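Local coordinates for flavodoxin, WrbA-like protein (PDB 3D7N) that probably binds FMN and transfers electrons as a flavodoxin-fold NAD(P)H:quinone oxidoreductase related to WrbA, at residues A[121-129]-A[176-187]. Numbering follows the deposited sequence.
Sequences HGGLWVSLG and YGARVANVARQH
V126 points from strand 124-126 into the helix and lies among the side chains of R179, V180 and V183. Its two methyls divide the work: CG1 meets V180 CG2 at 4.1 Å and passes R179 in the opposite direction, close to its CG and NE, while CG2 runs tip to tip against V183. The backbone of the same residue is gripped by Y176, whose ring is swung along the helix flank with CG anti to the backbone N (chi1 -177°). Y176 OH donates to V126 O over 2.6 Å, almost in line with the carbonyl, and the acceptor lies at the ring edge, in its plane. The hydroxyl also bonds to G96 N, which holds the end of the ring in place. V180 CG2 rests over one ring face, and L128 CD1 approaches the ring obliquely, 3.7 Å from Y176 CD1.

One residue on, S127 O takes the NE hydrogen of R179 (2.6 Å, 158° at the hydrogen). R179 reaches it with a chain extended from CG to NE, and its guanidinium lies with one face against G129 CA. The remaining nitrogens turn outward, NH1 to G122 O of the second subunit and NH2 in a salt bridge to D91 of the second subunit; S127 OG bonds to G123 O of that chain. At the other end, L124 CD1 lies over a face of the poorly ordered H187 ring, too close for the CH-pi contact to be more than doubtful.

Segment 176-186, the end of helix 167-186, runs roughly antiparallel to strand 124-126 (146°), over the mainly parallel central sheet of the flavodoxin-like alpha/beta fold. V93 of strand 93-100 touches V126, V180 and V183 alike, W125 packs against helix 104-120, and strand 124-126 continues the sheet into the second subunit through an antiparallel ladder.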
loop_
_atom_site.group_PDB
_atom_site.type_symbol
_atom_site.label_atom_id
_atom_site.label_comp_id
_atom_site.label_asym_id
_atom_site.label_seq_id
_atom_site.Cartn_x
_atom_site.Cartn_y
_atom_site.Cartn_z
ATOM N N HIS A 121 8.043 -11.654 -9.844
ATOM C CA HIS A 121 8.257 -12.667 -10.871
ATOM C C HIS A 121 8.577 -12.099 -12.242
ATOM O O HIS A 121 8.735 -12.836 -13.197
ATOM C CB HIS A 121 7.008 -13.557 -10.960
ATOM C CG HIS A 121 6.922 -14.571 -9.867
ATOM N ND1 HIS A 121 7.628 -15.752 -9.904
ATOM C CD2 HIS A 121 6.237 -14.583 -8.702
ATOM C CE1 HIS A 121 7.378 -16.450 -8.812
ATOM N NE2 HIS A 121 6.541 -15.762 -8.064
ATOM N N GLY A 122 8.618 -10.790 -12.353
ATOM C CA GLY A 122 8.956 -10.117 -13.605
ATOM C C GLY A 122 7.882 -10.251 -14.669
ATOM O O GLY A 122 8.182 -10.378 -15.844
ATOM N N GLY A 123 6.627 -10.239 -14.250
ATOM C CA GLY A 123 5.494 -10.393 -15.156
ATOM C C GLY A 123 4.867 -9.093 -15.567
ATOM O O GLY A 123 5.268 -8.044 -15.093
ATOM N N LEU A 124 3.869 -9.161 -16.450
ATOM C CA LEU A 124 3.149 -7.973 -16.858
ATOM C C LEU A 124 1.790 -7.988 -16.235
ATOM O O LEU A 124 1.133 -8.998 -16.299
ATOM C CB LEU A 124 2.894 -7.931 -18.352
ATOM C CG LEU A 124 4.044 -7.974 -19.292
ATOM C CD1 LEU A 124 3.339 -7.458 -20.562
ATOM C CD2 LEU A 124 5.348 -7.172 -18.891
ATOM N N TRP A 125 1.334 -6.861 -15.721
ATOM C CA TRP A 125 0.090 -6.847 -14.997
ATOM C C TRP A 125 -1.026 -6.278 -15.825
ATOM O O TRP A 125 -0.906 -5.210 -16.420
ATOM C CB TRP A 125 0.220 -6.074 -13.681
ATOM C CG TRP A 125 -1.064 -6.150 -12.898
ATOM C CD1 TRP A 125 -2.111 -5.273 -12.957
ATOM C CD2 TRP A 125 -1.468 -7.194 -12.028
ATOM N NE1 TRP A 125 -3.135 -5.707 -12.191
ATOM C CE2 TRP A 125 -2.774 -6.885 -11.593
ATOM C CE3 TRP A 125 -0.863 -8.367 -11.576
ATOM C CZ2 TRP A 125 -3.460 -7.686 -10.683
ATOM C CZ3 TRP A 125 -1.561 -9.204 -10.747
ATOM C CH2 TRP A 125 -2.844 -8.869 -10.301
ATOM N N VAL A 126 -2.116 -7.016 -15.875
ATOM C CA VAL A 126 -3.316 -6.644 -16.632
ATOM C C VAL A 126 -4.339 -6.059 -15.666
ATOM O O VAL A 126 -4.810 -6.732 -14.773
ATOM C CB VAL A 126 -3.952 -7.872 -17.326
ATOM C CG1 VAL A 126 -5.208 -7.453 -18.097
ATOM C CG2 VAL A 126 -2.943 -8.594 -18.262
ATOM N N SER A 127 -4.685 -4.793 -15.868
ATOM C CA SER A 127 -5.641 -4.083 -15.062
ATOM C C SER A 127 -7.072 -4.371 -15.562
ATOM O O SER A 127 -7.268 -4.917 -16.659
ATOM C CB SER A 127 -5.322 -2.602 -15.156
ATOM O OG SER A 127 -5.704 -2.101 -16.438
ATOM N N LEU A 128 -8.080 -4.018 -14.758
ATOM C CA LEU A 128 -9.486 -4.235 -15.153
ATOM C C LEU A 128 -9.782 -3.338 -16.352
ATOM O O LEU A 128 -9.428 -2.157 -16.379
ATOM C CB LEU A 128 -10.415 -3.961 -13.976
ATOM C CG LEU A 128 -11.875 -4.457 -14.008
ATOM C CD1 LEU A 128 -11.963 -5.902 -14.134
ATOM C CD2 LEU A 128 -12.624 -4.037 -12.764
ATOM N N GLY A 129 -10.383 -3.878 -17.383
ATOM C CA GLY A 129 -10.622 -3.041 -18.592
ATOM C C GLY A 129 -11.980 -2.339 -18.739
ATOM O O GLY A 129 -12.320 -1.481 -17.910
ATOM N N TYR A 176 -13.021 -9.768 -17.271
ATOM C CA TYR A 176 -11.609 -9.659 -16.900
ATOM C C TYR A 176 -10.771 -10.868 -17.352
ATOM O O TYR A 176 -9.638 -10.699 -17.814
ATOM C CB TYR A 176 -11.452 -9.525 -15.397
ATOM C CG TYR A 176 -10.005 -9.342 -14.925
ATOM C CD1 TYR A 176 -9.271 -8.186 -15.270
ATOM C CD2 TYR A 176 -9.386 -10.287 -14.092
ATOM C CE1 TYR A 176 -7.984 -7.985 -14.848
ATOM C CE2 TYR A 176 -8.083 -10.090 -13.635
ATOM C CZ TYR A 176 -7.380 -8.915 -14.009
ATOM O OH TYR A 176 -6.078 -8.679 -13.564
ATOM N N GLY A 177 -11.307 -12.074 -17.188
ATOM C CA GLY A 177 -10.604 -13.274 -17.582
ATOM C C GLY A 177 -10.412 -13.312 -19.096
ATOM O O GLY A 177 -9.344 -13.739 -19.580
ATOM N N ALA A 178 -11.435 -12.869 -19.839
ATOM C CA ALA A 178 -11.314 -12.730 -21.303
ATOM C C ALA A 178 -10.254 -11.660 -21.649
ATOM O O ALA A 178 -9.503 -11.799 -22.608
ATOM C CB ALA A 178 -12.699 -12.415 -21.948
ATOM N N ARG A 179 -10.151 -10.617 -20.829
ATOM C CA ARG A 179 -9.215 -9.534 -21.115
ATOM C C ARG A 179 -7.767 -9.974 -20.859
ATOM O O ARG A 179 -6.835 -9.569 -21.571
ATOM C CB ARG A 179 -9.585 -8.318 -20.278
ATOM C CG ARG A 179 -8.639 -7.149 -20.405
ATOM C CD ARG A 179 -9.065 -6.065 -19.474
ATOM N NE ARG A 179 -8.043 -5.057 -19.187
ATOM C CZ ARG A 179 -7.708 -4.049 -19.995
ATOM N NH1 ARG A 179 -6.831 -3.136 -19.599
ATOM N NH2 ARG A 179 -8.241 -3.933 -21.189
ATOM N N VAL A 180 -7.574 -10.832 -19.863
ATOM C CA VAL A 180 -6.234 -11.363 -19.578
ATOM C C VAL A 180 -5.820 -12.325 -20.683
ATOM O O VAL A 180 -4.697 -12.244 -21.169
ATOM C CB VAL A 180 -6.137 -12.117 -18.196
ATOM C CG1 VAL A 180 -4.719 -12.748 -18.035
ATOM C CG2 VAL A 180 -6.491 -11.186 -17.012
ATOM N N ALA A 181 -6.708 -13.216 -21.076
ATOM C CA ALA A 181 -6.379 -14.164 -22.109
ATOM C C ALA A 181 -6.026 -13.395 -23.342
ATOM O O ALA A 181 -5.133 -13.741 -24.050
ATOM C CB ALA A 181 -7.512 -15.084 -22.365
ATOM N N ASN A 182 -6.721 -12.316 -23.578
ATOM C CA ASN A 182 -6.454 -11.553 -24.752
ATOM C C ASN A 182 -5.069 -10.985 -24.777
ATOM O O ASN A 182 -4.418 -11.010 -25.786
ATOM C CB ASN A 182 -7.456 -10.444 -24.906
ATOM C CG ASN A 182 -7.565 -9.973 -26.327
ATOM O OD1 ASN A 182 -7.309 -8.818 -26.625
ATOM N ND2 ASN A 182 -7.951 -10.874 -27.220
ATOM N N VAL A 183 -4.614 -10.459 -23.656
ATOM C CA VAL A 183 -3.282 -9.920 -23.597
ATOM C C VAL A 183 -2.281 -11.030 -23.713
ATOM O O VAL A 183 -1.264 -10.866 -24.309
ATOM C CB VAL A 183 -3.044 -9.183 -22.308
ATOM C CG1 VAL A 183 -1.649 -8.715 -22.238
ATOM C CG2 VAL A 183 -3.948 -8.043 -22.215
ATOM N N ALA A 184 -2.589 -12.169 -23.144
ATOM C CA ALA A 184 -1.676 -13.271 -23.140
ATOM C C ALA A 184 -1.470 -13.818 -24.538
ATOM O O ALA A 184 -0.429 -14.314 -24.858
ATOM C CB ALA A 184 -2.167 -14.332 -22.230
ATOM N N ARG A 185 -2.487 -13.728 -25.364
ATOM C CA ARG A 185 -2.382 -14.112 -26.768
ATOM C C ARG A 185 -1.469 -13.174 -27.535
ATOM O O ARG A 185 -0.612 -13.609 -28.298
ATOM C CB ARG A 185 -3.754 -14.131 -27.450
ATOM C CG ARG A 185 -4.426 -15.489 -27.428
ATOM C CD ARG A 185 -5.652 -15.522 -28.325
ATOM N NE ARG A 185 -6.759 -14.775 -27.722
ATOM C CZ ARG A 185 -7.551 -15.215 -26.741
ATOM N NH1 ARG A 185 -7.389 -16.424 -26.192
ATOM N NH2 ARG A 185 -8.518 -14.420 -26.289
ATOM N N GLN A 186 -1.641 -11.883 -27.302
ATOM C CA GLN A 186 -0.885 -10.875 -28.022
ATOM C C GLN A 186 0.587 -10.873 -27.642
ATOM O O GLN A 186 1.423 -10.319 -28.330
ATOM C CB GLN A 186 -1.468 -9.505 -27.719
ATOM C CG GLN A 186 -1.016 -8.452 -28.707
ATOM C CD GLN A 186 -1.698 -7.125 -28.470
ATOM O OE1 GLN A 186 -2.396 -6.938 -27.435
ATOM N NE2 GLN A 186 -1.502 -6.176 -29.417
ATOM N N HIS A 187 0.897 -11.539 -26.554
ATOM C CA HIS A 187 2.058 -11.203 -25.787
ATOM C C HIS A 187 2.599 -12.491 -25.164
ATOM O O HIS A 187 2.781 -12.588 -23.942
ATOM C CB HIS A 187 1.625 -10.171 -24.721
ATOM C CG HIS A 187 2.766 -9.477 -24.089
ATOM N ND1 HIS A 187 3.644 -10.135 -23.252
ATOM C CD2 HIS A 187 3.224 -8.212 -24.213
ATOM C CE1 HIS A 187 4.593 -9.301 -22.870
ATOM N NE2 HIS A 187 4.366 -8.128 -23.444
#